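Local coordinates for multifunctional non-homologous end joining DNA repair protein LigD (Mycobacterium tuberculosis, PDB 2IRU), which probably repairs DNA double-strand breaks together with Ku by non-homologous end joining, here represented by its N-terminal primase-like polymerase domain, at residues Lys19-Tyr22 with Thr28-Asp31; Ala37-Val42 with Ala242-Arg247; Ala52-Trp57 with Leu102-Gln107; Lys69-Ser74 with Leu79-Val84. One frame throughout, in Å; residues are numbered along the deposited sequence.

Interaction 1 of 4, residues Lys19-Tyr22 with Thr28-Asp31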
loop_
_atom_site.group_PDB
_atom_site.type_symbol
_atom_site.label_atom_id
_atom_site.label_comp_id
_atom_site.label_asym_id
_atom_site.label_seq_id
_atom_site.Cartn_x
_atom_site.Cartn_y
_atom_site.Cartn_z
ATOM N N LYS A 19 -16.833 -13.781 14.011
ATOM C CA LYS A 19 -15.485 -14.402 14.067
ATOM C C LYS A 19 -14.394 -13.377 14.467
ATOM O O LYS A 19 -14.272 -12.340 13.862
ATOM C CB LYS A 19 -15.132 -15.114 12.751
ATOM C CG LYS A 19 -13.889 -16.026 12.897
ATOM C CD LYS A 19 -13.303 -16.611 11.553
ATOM C CE LYS A 19 -14.108 -17.734 11.006
ATOM N NZ LYS A 19 -14.037 -18.940 11.867
ATOM N N VAL A 20 -13.636 -13.693 15.536
ATOM C CA VAL A 20 -12.517 -12.815 15.888
ATOM C C VAL A 20 -11.323 -13.080 14.984
ATOM O O VAL A 20 -10.827 -14.235 14.898
ATOM C CB VAL A 20 -12.113 -12.957 17.385
ATOM C CG1 VAL A 20 -10.842 -12.207 17.640
ATOM C CG2 VAL A 20 -13.245 -12.421 18.303
ATOM N N LEU A 21 -10.867 -12.014 14.324
ATOM C CA LEU A 21 -9.672 -12.127 13.471
ATOM C C LEU A 21 -8.381 -11.588 14.123
ATOM O O LEU A 21 -7.280 -11.917 13.674
ATOM C CB LEU A 21 -9.917 -11.467 12.127
ATOM C CG LEU A 21 -11.079 -12.015 11.272
ATOM C CD1 LEU A 21 -11.140 -11.243 9.968
ATOM C CD2 LEU A 21 -10.886 -13.455 10.946
ATOM N N TYR A 22 -8.535 -10.778 15.174
ATOM C CA TYR A 22 -7.395 -10.288 15.968
ATOM C C TYR A 22 -7.615 -10.642 17.463
ATOM O O TYR A 22 -8.242 -9.869 18.193
ATOM C CB TYR A 22 -7.316 -8.758 15.839
ATOM C CG TYR A 22 -6.934 -8.260 14.462
ATOM C CD1 TYR A 22 -5.607 -7.935 14.172
ATOM C CD2 TYR A 22 -7.922 -8.099 13.456
ATOM C CE1 TYR A 22 -5.233 -7.435 12.897
ATOM C CE2 TYR A 22 -7.582 -7.583 12.189
ATOM C CZ TYR A 22 -6.237 -7.292 11.917
ATOM O OH TYR A 22 -5.926 -6.802 10.674
ATOM N N THR A 28 -13.356 -8.249 15.056
ATOM C CA THR A 28 -14.148 -9.293 14.373
ATOM C C THR A 28 -14.278 -9.067 12.866
ATOM O O THR A 28 -13.958 -7.988 12.325
ATOM C CB THR A 28 -15.595 -9.326 14.887
ATOM O OG1 THR A 28 -16.238 -8.078 14.559
ATOM C CG2 THR A 28 -15.672 -9.567 16.397
ATOM N N LYS A 29 -14.798 -10.074 12.187
ATOM C CA LYS A 29 -15.111 -9.914 10.765
ATOM C C LYS A 29 -16.068 -8.738 10.567
ATOM O O LYS A 29 -15.868 -7.940 9.648
ATOM C CB LYS A 29 -15.705 -11.191 10.186
ATOM C CG LYS A 29 -14.734 -12.310 10.005
ATOM C CD LYS A 29 -15.346 -13.421 9.150
ATOM C CE LYS A 29 -15.484 -13.038 7.651
ATOM N NZ LYS A 29 -16.141 -14.122 6.739
ATOM N N SER A 30 -17.059 -8.582 11.447
ATOM C CA SER A 30 -17.999 -7.442 11.369
ATOM C C SER A 30 -17.262 -6.091 11.460
ATOM O O SER A 30 -17.533 -5.154 10.683
ATOM C CB SER A 30 -19.080 -7.543 12.452
ATOM O OG SER A 30 -20.047 -6.524 12.300
ATOM N N ASP A 31 -16.323 -6.011 12.390
ATOM C CA ASP A 31 -15.500 -4.795 12.523
ATOM C C ASP A 31 -14.798 -4.468 11.206
ATOM O O ASP A 31 -14.734 -3.299 10.780
ATOM C CB ASP A 31 -14.436 -4.977 13.604
ATOM C CG ASP A 31 -15.024 -4.982 15.020
ATOM O OD1 ASP A 31 -16.023 -4.266 15.280
ATOM O OD2 ASP A 31 -14.432 -5.671 15.869
#
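A short antiparallel hairpin, in which Val20 pairs with Thr28, brings Lys19-Tyr22 against the capped start of helix 29-47. Val20 and Thr28 form a non-hydrogen-bonded pair, and the one direct hydrogen bond between the segments lies alongside: Lys29 N donates a hydrogen bond to Lys19 O at 2.9 Å, with an N-H...O angle of 146°. Thr28 CA approaches that same oxygen at 3.1 Å, a CA-H...O contact, so Lys19 O is met by the residue before the helix and by the first residue within it. The helix end is shaped by a capping box, which is reciprocal. Thr28 OG1 accepts from Asp31 N at 3.0 Å, while Thr28 N donates to Asp31 OD2 at 2.9 Å, reaching that oxygen on its anti side and 31° out of the carboxylate plane. With chi1 at 64°, Thr28 OG1 sits between its own N and carbonyl carbon, where it can face the open first turn. Beside the backbone pairing lies an aliphatic patch, in which Leu21 CD1 rests 3.7 Å from Lys29 CG and Lys19 CB lies 3.9 Å from the same methylene. The two lysine ends then part company, Lys19 NZ to Asn59 and Lys29 NZ to Thr15 O and Gln107. The hairpin 20-22/27-28 thus leads directly into helix 29-47, while the backbone of Leu21 bonds to Val61 and its side chain packs on Leu111.

Interaction 2 of 4, residues Ala37-Val42 with Ala242-Arg247; sequences AGVAEV and APYSLR
Val42 CG2 sits over one face of the Tyr244 ring, and this single methyl makes the tight part of the contact. It lies 3.6 Å from the ring centroid and 18° off the normal, a CH-pi contact displaced a little toward the hydroxyl end, where it comes 3.5 Å from Tyr244 CZ. Val42 takes chi1 -60°, which turns CG2 to the ring and CG1 away from it. One turn earlier in the helix the fit is looser: Val39 CG2 comes no nearer than 4.3 Å to Tyr244 CB, and Val39 CG1 approaches the ring obliquely. The solvent side is that of Ala37, Gly38 and Glu41, which are exposed and do not meet the 242-247 loop. No hydrogen bond spans the two segments. Tyr244 is presented by a type II turn, closed by Ser245 N to Ala242 O at 2.9 Å, in which it occupies the third position with a positive phi of 74°. Its hydroxyl is bonded to Asp285 and its carbonyl to Tyr35. The contact thereby seats the loop after strand 240-241 against helix 29-47, with Leu277 and Ile280 of helix 273-283 packing on the valines and strand 253-257 bonded to the loop through Ala255.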
loop_
_atom_site.group_PDB
_atom_site.type_symbol
_atom_site.label_atom_id
_atom_site.label_comp_id
_atom_site.label_asym_id
_atom_site.label_seq_id
_atom_site.Cartn_x
_atom_site.Cartn_y
_atom_site.Cartn_z
ATOM N N ALA A 37 -15.940 -0.701 4.490
ATOM C CA ALA A 37 -17.026 0.188 4.043
ATOM C C ALA A 37 -16.729 1.646 4.336
ATOM O O ALA A 37 -16.985 2.520 3.492
ATOM C CB ALA A 37 -18.339 -0.214 4.689
ATOM N N GLY A 38 -16.220 1.910 5.534
ATOM C CA GLY A 38 -15.988 3.296 6.003
ATOM C C GLY A 38 -14.878 3.980 5.225
ATOM O O GLY A 38 -14.907 5.205 5.030
ATOM N N VAL A 39 -13.884 3.183 4.827
ATOM C CA VAL A 39 -12.726 3.748 4.086
ATOM C C VAL A 39 -12.861 3.668 2.567
ATOM O O VAL A 39 -12.004 4.223 1.857
ATOM C CB VAL A 39 -11.324 3.185 4.539
ATOM C CG1 VAL A 39 -11.075 3.413 6.049
ATOM C CG2 VAL A 39 -11.103 1.728 4.091
ATOM N N ALA A 40 -13.918 3.014 2.060
ATOM C CA ALA A 40 -14.005 2.786 0.611
ATOM C C ALA A 40 -13.777 4.070 -0.199
ATOM O O ALA A 40 -12.996 4.072 -1.159
ATOM C CB ALA A 40 -15.362 2.125 0.202
ATOM N N GLU A 41 -14.480 5.139 0.169
ATOM C CA GLU A 41 -14.474 6.359 -0.642
ATOM C C GLU A 41 -13.056 6.869 -0.807
ATOM O O GLU A 41 -12.664 7.237 -1.927
ATOM C CB GLU A 41 -15.338 7.441 -0.015
ATOM C CG GLU A 41 -15.506 8.716 -0.897
ATOM C CD GLU A 41 -16.140 9.906 -0.143
ATOM O OE1 GLU A 41 -16.684 9.701 0.979
ATOM O OE2 GLU A 41 -16.125 11.040 -0.693
ATOM N N VAL A 42 -12.308 6.908 0.299
ATOM C CA VAL A 42 -10.931 7.442 0.259
ATOM C C VAL A 42 -9.917 6.413 -0.230
ATOM O O VAL A 42 -8.876 6.802 -0.827
ATOM C CB VAL A 42 -10.487 8.053 1.627
ATOM C CG1 VAL A 42 -11.413 9.195 2.018
ATOM C CG2 VAL A 42 -10.394 6.983 2.755
ATOM N N ALA A 242 -1.422 -1.370 0.315
ATOM C CA ALA A 242 -2.189 -0.219 -0.139
ATOM C C ALA A 242 -2.517 0.761 0.972
ATOM O O ALA A 242 -2.851 0.346 2.075
ATOM C CB ALA A 242 -3.437 -0.669 -0.798
ATOM N N PRO A 243 -2.467 2.081 0.665
ATOM C CA PRO A 243 -2.934 3.014 1.684
ATOM C C PRO A 243 -4.351 2.611 2.175
ATOM O O PRO A 243 -5.208 2.197 1.354
ATOM C CB PRO A 243 -2.994 4.352 0.947
ATOM C CG PRO A 243 -1.908 4.229 -0.123
ATOM C CD PRO A 243 -2.000 2.765 -0.559
ATOM N N TYR A 244 -4.555 2.768 3.479
ATOM C CA TYR A 244 -5.809 2.378 4.177
ATOM C C TYR A 244 -6.019 0.868 4.391
ATOM O O TYR A 244 -6.943 0.475 5.107
ATOM C CB TYR A 244 -7.036 2.971 3.515
ATOM C CG TYR A 244 -7.000 4.479 3.487
ATOM C CD1 TYR A 244 -7.333 5.209 4.646
ATOM C CD2 TYR A 244 -6.683 5.179 2.310
ATOM C CE1 TYR A 244 -7.325 6.608 4.641
ATOM C CE2 TYR A 244 -6.670 6.599 2.294
ATOM C CZ TYR A 244 -6.995 7.289 3.469
ATOM O OH TYR A 244 -7.001 8.644 3.513
ATOM N N SER A 245 -5.145 0.041 3.813
ATOM C CA SER A 245 -5.240 -1.406 4.126
ATOM C C SER A 245 -4.964 -1.655 5.599
ATOM O O SER A 245 -4.058 -1.031 6.203
ATOM C CB SER A 245 -4.215 -2.218 3.312
ATOM O OG SER A 245 -4.362 -3.632 3.575
ATOM N N LEU A 246 -5.698 -2.606 6.162
ATOM C CA LEU A 246 -5.358 -3.169 7.473
ATOM C C LEU A 246 -4.053 -3.944 7.300
ATOM O O LEU A 246 -3.669 -4.306 6.154
ATOM C CB LEU A 246 -6.458 -4.153 7.934
ATOM C CG LEU A 246 -7.768 -3.514 8.390
ATOM C CD1 LEU A 246 -8.876 -4.536 8.499
ATOM C CD2 LEU A 246 -7.594 -2.875 9.751
ATOM N N ARG A 247 -3.442 -4.237 8.439
ATOM C CA ARG A 247 -2.283 -5.119 8.505
ATOM C C ARG A 247 -2.629 -6.359 9.309
ATOM O O ARG A 247 -3.330 -6.295 10.349
ATOM C CB ARG A 247 -1.093 -4.410 9.168
ATOM C CG ARG A 247 -0.646 -3.100 8.479
ATOM C CD ARG A 247 -0.428 -3.265 6.973
ATOM N NE ARG A 247 0.452 -4.362 6.628
ATOM C CZ ARG A 247 1.746 -4.229 6.358
ATOM N NH1 ARG A 247 2.321 -3.026 6.362
ATOM N NH2 ARG A 247 2.457 -5.298 6.017
#

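Interaction 3 of 4, residues Ala52-Trp57 with Leu102-Gln107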
loop_
_atom_site.group_PDB
_atom_site.type_symbol
_atom_site.label_atom_id
_atom_site.label_comp_id
_atom_site.label_asym_id
_atom_site.label_seq_id
_atom_site.Cartn_x
_atom_site.Cartn_y
_atom_site.Cartn_z
ATOM N N ALA A 52 -4.845 -6.240 -7.647
ATOM C CA ALA A 52 -4.883 -6.340 -6.172
ATOM C C ALA A 52 -4.393 -7.708 -5.709
ATOM O O ALA A 52 -5.082 -8.727 -5.943
ATOM C CB ALA A 52 -6.292 -6.099 -5.644
ATOM N N THR A 53 -3.222 -7.711 -5.070
ATOM C CA THR A 53 -2.742 -8.905 -4.322
ATOM C C THR A 53 -3.384 -8.925 -2.942
ATOM O O THR A 53 -3.385 -7.905 -2.272
ATOM C CB THR A 53 -1.199 -8.904 -4.240
ATOM O OG1 THR A 53 -0.679 -9.112 -5.552
ATOM C CG2 THR A 53 -0.679 -10.021 -3.327
ATOM N N ARG A 54 -3.939 -10.071 -2.541
ATOM C CA ARG A 54 -4.540 -10.219 -1.188
ATOM C C ARG A 54 -3.595 -10.968 -0.263
ATOM O O ARG A 54 -2.885 -11.857 -0.728
ATOM C CB ARG A 54 -5.878 -11.018 -1.261
ATOM C CG ARG A 54 -7.059 -10.249 -1.915
ATOM C CD ARG A 54 -6.962 -10.201 -3.424
ATOM N NE ARG A 54 -7.278 -11.533 -3.953
ATOM C CZ ARG A 54 -6.777 -12.082 -5.062
ATOM N NH1 ARG A 54 -5.925 -11.413 -5.858
ATOM N NH2 ARG A 54 -7.195 -13.318 -5.401
ATOM N N LYS A 55 -3.588 -10.636 1.025
ATOM C CA LYS A 55 -3.048 -11.583 1.982
ATOM C C LYS A 55 -4.214 -11.921 2.933
ATOM O O LYS A 55 -4.846 -11.010 3.510
ATOM C CB LYS A 55 -1.788 -11.089 2.687
ATOM C CG LYS A 55 -1.102 -12.292 3.411
ATOM C CD LYS A 55 0.320 -11.988 3.895
ATOM C CE LYS A 55 0.846 -13.211 4.666
ATOM N NZ LYS A 55 2.207 -12.880 5.263
ATOM N N ARG A 56 -4.504 -13.229 3.048
ATOM C CA ARG A 56 -5.660 -13.696 3.771
ATOM C C ARG A 56 -5.298 -14.432 5.027
ATOM O O ARG A 56 -4.368 -15.247 5.025
ATOM C CB ARG A 56 -6.547 -14.636 2.901
ATOM C CG ARG A 56 -7.127 -13.895 1.700
ATOM C CD ARG A 56 -7.872 -14.780 0.691
ATOM N NE ARG A 56 -9.031 -15.442 1.307
ATOM C CZ ARG A 56 -9.681 -16.466 0.747
ATOM N NH1 ARG A 56 -9.292 -16.963 -0.440
ATOM N NH2 ARG A 56 -10.738 -16.983 1.373
ATOM N N TRP A 57 -6.057 -14.159 6.085
ATOM C CA TRP A 57 -5.979 -14.904 7.344
ATOM C C TRP A 57 -7.376 -15.514 7.673
ATOM O O TRP A 57 -8.102 -14.955 8.496
ATOM C CB TRP A 57 -5.573 -13.948 8.483
ATOM C CG TRP A 57 -4.118 -13.549 8.508
ATOM C CD1 TRP A 57 -3.159 -14.066 9.358
ATOM C CD2 TRP A 57 -3.454 -12.531 7.729
ATOM N NE1 TRP A 57 -1.941 -13.453 9.136
ATOM C CE2 TRP A 57 -2.092 -12.516 8.144
ATOM C CE3 TRP A 57 -3.866 -11.654 6.716
ATOM C CZ2 TRP A 57 -1.148 -11.638 7.597
ATOM C CZ3 TRP A 57 -2.934 -10.784 6.160
ATOM C CH2 TRP A 57 -1.574 -10.787 6.598
ATOM N N LEU A 102 -14.516 -4.001 -1.947
ATOM C CA LEU A 102 -13.869 -3.994 -0.628
ATOM C C LEU A 102 -14.671 -4.821 0.394
ATOM O O LEU A 102 -14.084 -5.414 1.293
ATOM C CB LEU A 102 -13.652 -2.571 -0.127
ATOM C CG LEU A 102 -12.507 -1.848 -0.822
ATOM C CD1 LEU A 102 -12.539 -0.359 -0.577
ATOM C CD2 LEU A 102 -11.140 -2.427 -0.441
ATOM N N ALA A 103 -15.995 -4.832 0.257
ATOM C CA ALA A 103 -16.806 -5.773 1.055
ATOM C C ALA A 103 -16.367 -7.241 0.813
ATOM O O ALA A 103 -16.304 -8.056 1.750
ATOM C CB ALA A 103 -18.277 -5.569 0.795
ATOM N N TRP A 104 -16.082 -7.583 -0.452
ATOM C CA TRP A 104 -15.569 -8.929 -0.806
ATOM C C TRP A 104 -14.192 -9.144 -0.151
ATOM O O TRP A 104 -13.937 -10.181 0.460
ATOM C CB TRP A 104 -15.460 -9.061 -2.344
ATOM C CG TRP A 104 -14.857 -10.343 -2.763
ATOM C CD1 TRP A 104 -15.410 -11.604 -2.644
ATOM C CD2 TRP A 104 -13.527 -10.530 -3.259
ATOM N NE1 TRP A 104 -14.519 -12.548 -3.108
ATOM C CE2 TRP A 104 -13.364 -11.917 -3.503
ATOM C CE3 TRP A 104 -12.475 -9.647 -3.585
ATOM C CZ2 TRP A 104 -12.164 -12.447 -4.023
ATOM C CZ3 TRP A 104 -11.300 -10.148 -4.096
ATOM C CH2 TRP A 104 -11.149 -11.549 -4.335
ATOM N N ILE A 105 -13.324 -8.135 -0.201
ATOM C CA ILE A 105 -12.028 -8.216 0.467
ATOM C C ILE A 105 -12.228 -8.567 1.973
ATOM O O ILE A 105 -11.580 -9.472 2.505
ATOM C CB ILE A 105 -11.294 -6.892 0.298
ATOM C CG1 ILE A 105 -10.725 -6.799 -1.141
ATOM C CG2 ILE A 105 -10.209 -6.712 1.379
ATOM C CD1 ILE A 105 -9.632 -7.829 -1.456
ATOM N N ALA A 106 -13.159 -7.887 2.625
ATOM C CA ALA A 106 -13.419 -8.133 4.044
ATOM C C ALA A 106 -13.983 -9.529 4.262
ATOM O O ALA A 106 -13.535 -10.245 5.138
ATOM C CB ALA A 106 -14.395 -7.108 4.550
ATOM N N GLN A 107 -14.963 -9.919 3.438
ATOM C CA GLN A 107 -15.565 -11.227 3.564
ATOM C C GLN A 107 -14.525 -12.383 3.391
ATOM O O GLN A 107 -14.633 -13.437 4.033
ATOM C CB GLN A 107 -16.749 -11.355 2.591
ATOM C CG GLN A 107 -17.219 -12.804 2.348
ATOM C CD GLN A 107 -17.627 -13.562 3.608
ATOM O OE1 GLN A 107 -17.820 -12.989 4.694
ATOM N NE2 GLN A 107 -17.773 -14.882 3.463
#
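Apolar contact comes first: Ile105 CD1 presses on the aliphatic part of Arg54, 3.6 Å from CG and 4.1 Å from CD, the two side chains crossing at about a right angle. The second kind is a looser approach of a charged group to an aromatic one. Trp104 CH2 lies 3.9 Å from Arg54 NE, and the guanidinium and indole planes are inclined by 37°, so the groups meet obliquely and do not stack. Polar contacts to the arginine make up the third group; one comes from its own segment and two from the loop after strand 66-68. Bends at chi2 and chi3 curl the chain back, letting Arg54 NH1 donate to Ala52 O at 2.8 Å, with the acceptor within 9° of the guanidinium plane. Lys69 O takes a further bond from NH1, and Gln70 O one from NH2. Three main-chain carbonyls thus bind its two terminal nitrogens and restrict its rotation. The arrangement is that of a helix packed on an antiparallel sheet: helix 99-107 lies against strand 53-56 in the primase-polymerase domain. The neighbouring Lys55, which probably binds the polymerase substrate as in related enzymes, is carried on the same strand.

Interaction 4 of 4, residues Lys69-Ser74 with Leu79-Val84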
loop_
_atom_site.group_PDB
_atom_site.type_symbol
_atom_site.label_atom_id
_atom_site.label_comp_id
_atom_site.label_asym_id
_atom_site.label_seq_id
_atom_site.Cartn_x
_atom_site.Cartn_y
_atom_site.Cartn_z
ATOM N N LYS A 69 -2.883 -14.187 -5.581
ATOM C CA LYS A 69 -2.742 -13.240 -6.687
ATOM C C LYS A 69 -3.807 -13.531 -7.738
ATOM O O LYS A 69 -4.733 -12.731 -7.937
ATOM C CB LYS A 69 -1.334 -13.304 -7.285
ATOM C CG LYS A 69 -0.314 -12.775 -6.309
ATOM C CD LYS A 69 1.120 -12.942 -6.839
ATOM C CE LYS A 69 2.112 -12.270 -5.868
ATOM N NZ LYS A 69 1.935 -10.770 -5.845
ATOM N N GLN A 70 -3.702 -14.686 -8.388
ATOM C CA GLN A 70 -4.760 -15.070 -9.337
ATOM C C GLN A 70 -6.166 -14.935 -8.679
ATOM O O GLN A 70 -6.354 -15.214 -7.482
ATOM C CB GLN A 70 -4.545 -16.521 -9.806
ATOM C CG GLN A 70 -5.545 -17.044 -10.841
ATOM C CD GLN A 70 -5.275 -16.573 -12.259
ATOM O OE1 GLN A 70 -4.188 -16.117 -12.568
ATOM N NE2 GLN A 70 -6.267 -16.745 -13.150
ATOM N N LEU A 71 -7.136 -14.497 -9.480
ATOM C CA LEU A 71 -8.527 -14.409 -9.058
ATOM C C LEU A 71 -9.218 -15.751 -9.319
ATOM O O LEU A 71 -9.468 -16.097 -10.470
ATOM C CB LEU A 71 -9.265 -13.280 -9.813
ATOM C CG LEU A 71 -10.679 -12.992 -9.233
ATOM C CD1 LEU A 71 -10.707 -12.696 -7.716
ATOM C CD2 LEU A 71 -11.350 -11.844 -10.001
ATOM N N ALA A 72 -9.560 -16.443 -8.239
ATOM C CA ALA A 72 -10.191 -17.775 -8.327
ATOM C C ALA A 72 -11.557 -17.705 -9.026
ATOM O O ALA A 72 -12.292 -16.685 -8.848
ATOM C CB ALA A 72 -10.359 -18.374 -6.943
ATOM N N LEU A 73 -11.919 -18.759 -9.782
ATOM C CA LEU A 73 -13.253 -18.786 -10.413
ATOM C C LEU A 73 -14.408 -18.671 -9.396
ATOM O O LEU A 73 -15.523 -18.212 -9.722
ATOM C CB LEU A 73 -13.441 -20.040 -11.289
ATOM C CG LEU A 73 -14.619 -20.076 -12.265
ATOM C CD1 LEU A 73 -14.423 -19.018 -13.352
ATOM C CD2 LEU A 73 -14.681 -21.443 -12.931
ATOM N N SER A 74 -14.161 -19.101 -8.162
ATOM C CA SER A 74 -15.174 -19.037 -7.112
ATOM C C SER A 74 -15.495 -17.585 -6.671
ATOM O O SER A 74 -16.507 -17.346 -5.970
ATOM C CB SER A 74 -14.695 -19.864 -5.927
ATOM O OG SER A 74 -13.509 -19.314 -5.394
ATOM N N LEU A 79 -16.540 -8.872 -10.273
ATOM C CA LEU A 79 -15.262 -8.196 -10.013
ATOM C C LEU A 79 -14.555 -7.875 -11.333
ATOM O O LEU A 79 -14.497 -8.714 -12.238
ATOM C CB LEU A 79 -14.359 -9.097 -9.164
ATOM C CG LEU A 79 -14.708 -9.138 -7.680
ATOM C CD1 LEU A 79 -13.991 -10.338 -7.049
ATOM C CD2 LEU A 79 -14.254 -7.845 -7.005
ATOM N N SER A 80 -14.058 -6.644 -11.451
ATOM C CA SER A 80 -13.134 -6.330 -12.544
ATOM C C SER A 80 -11.869 -7.188 -12.404
ATOM O O SER A 80 -11.472 -7.569 -11.293
ATOM C CB SER A 80 -12.791 -4.850 -12.523
ATOM O OG SER A 80 -13.976 -4.104 -12.753
ATOM N N ARG A 81 -11.250 -7.508 -13.547
ATOM C CA ARG A 81 -10.017 -8.272 -13.548
ATOM C C ARG A 81 -9.214 -7.987 -14.802
ATOM O O ARG A 81 -9.748 -7.571 -15.846
ATOM C CB ARG A 81 -10.272 -9.772 -13.422
ATOM C CG ARG A 81 -11.035 -10.347 -14.632
ATOM C CD ARG A 81 -11.823 -11.572 -14.202
ATOM N NE ARG A 81 -12.979 -11.226 -13.368
ATOM C CZ ARG A 81 -13.610 -12.088 -12.564
ATOM N NH1 ARG A 81 -13.197 -13.353 -12.459
ATOM N NH2 ARG A 81 -14.639 -11.680 -11.824
ATOM N N ALA A 82 -7.914 -8.247 -14.699
ATOM C CA ALA A 82 -7.045 -8.076 -15.840
ATOM C C ALA A 82 -5.790 -8.916 -15.685
ATOM O O ALA A 82 -5.445 -9.309 -14.578
ATOM C CB ALA A 82 -6.724 -6.608 -16.068
ATOM N N THR A 83 -5.110 -9.174 -16.811
ATOM C CA THR A 83 -4.068 -10.182 -16.856
ATOM C C THR A 83 -2.674 -9.544 -16.992
ATOM O O THR A 83 -2.491 -8.585 -17.771
ATOM C CB THR A 83 -4.345 -11.149 -18.031
ATOM O OG1 THR A 83 -5.681 -11.658 -17.906
ATOM C CG2 THR A 83 -3.370 -12.292 -18.051
ATOM N N VAL A 84 -1.722 -10.064 -16.224
ATOM C CA VAL A 84 -0.300 -9.687 -16.362
ATOM C C VAL A 84 0.501 -10.894 -16.838
ATOM O O VAL A 84 0.352 -12.003 -16.308
ATOM C CB VAL A 84 0.281 -9.191 -15.023
ATOM C CG1 VAL A 84 1.626 -8.474 -15.268
ATOM C CG2 VAL A 84 -0.718 -8.284 -14.317
HETATM O O HOH W 1 -10.461 -14.643 -12.761
HETATM O O HOH W 2 -14.417 -15.235 -10.639
#
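Leu71 CD2 stands over the centre of the Arg81 guanidinium, 3.4 Å from both CZ and NH1, in a contact where the loop after strand 66-68 folds over the beginning of the two-stranded antiparallel sheet 80-84/91-95. The two side chains cross at about a right angle, and the CD2 methyl meets the cation over its face. The other methyl, Leu71 CD1, faces Leu79 CD1 at 4.1 Å and adds a purely apolar contact. Chi1 of -170° swings the Leu71 branch away from its own backbone N and out to both partners. Beyond this first shell, Arg81 is held by the residue leading into its strand, Leu79. Its NE and NH2 approach Leu79 O side-on from the same face of the carbonyl, at 3.1 Å and 3.0 Å, a two-pronged grip on a single oxygen that fixes the rotation of the guanidinium; NH2 is also bonded to Pro76 O. Further out, Trp104 of helix 99-107 packs against both leucines, Pro94 touches Leu71, and a backbone bond to Thr92 ties Leu71 to strand 91-95. No direct hydrogen bond links the segments, and water takes that role. Water 2 accepts from Arg81 NH1 and lies 3.1 Å from Ala72 O, to which it may donate, while water 1 accepts from Arg81 NH1 at 3.0 Å and donates a hydrogen bond to Leu71 O at 2.9 Å.

From the N terminus, interaction 1 closes a short hairpin loop before the other contacts open. Interaction 2 then spans about two hundred residues, from helix 29-47 to the loop after strand 240-241. Inside that span interaction 3 joins strand 53-56 to helix 99-107, and interaction 4 is nested within interaction 3 in turn; no pair of loops crosses. Interactions 1 and 2 share helix 29-47 and meet where Tyr22 OH bonds to Arg247 O. Ala40 packs on Leu102 between interactions 2 and 3. Interactions 3 and 4 are neighbours across the Trp104 ring, whereas interaction 4 does not touch interactions 1 or 2, its nearest atoms lying about 13 Å and 12 Å away respectively.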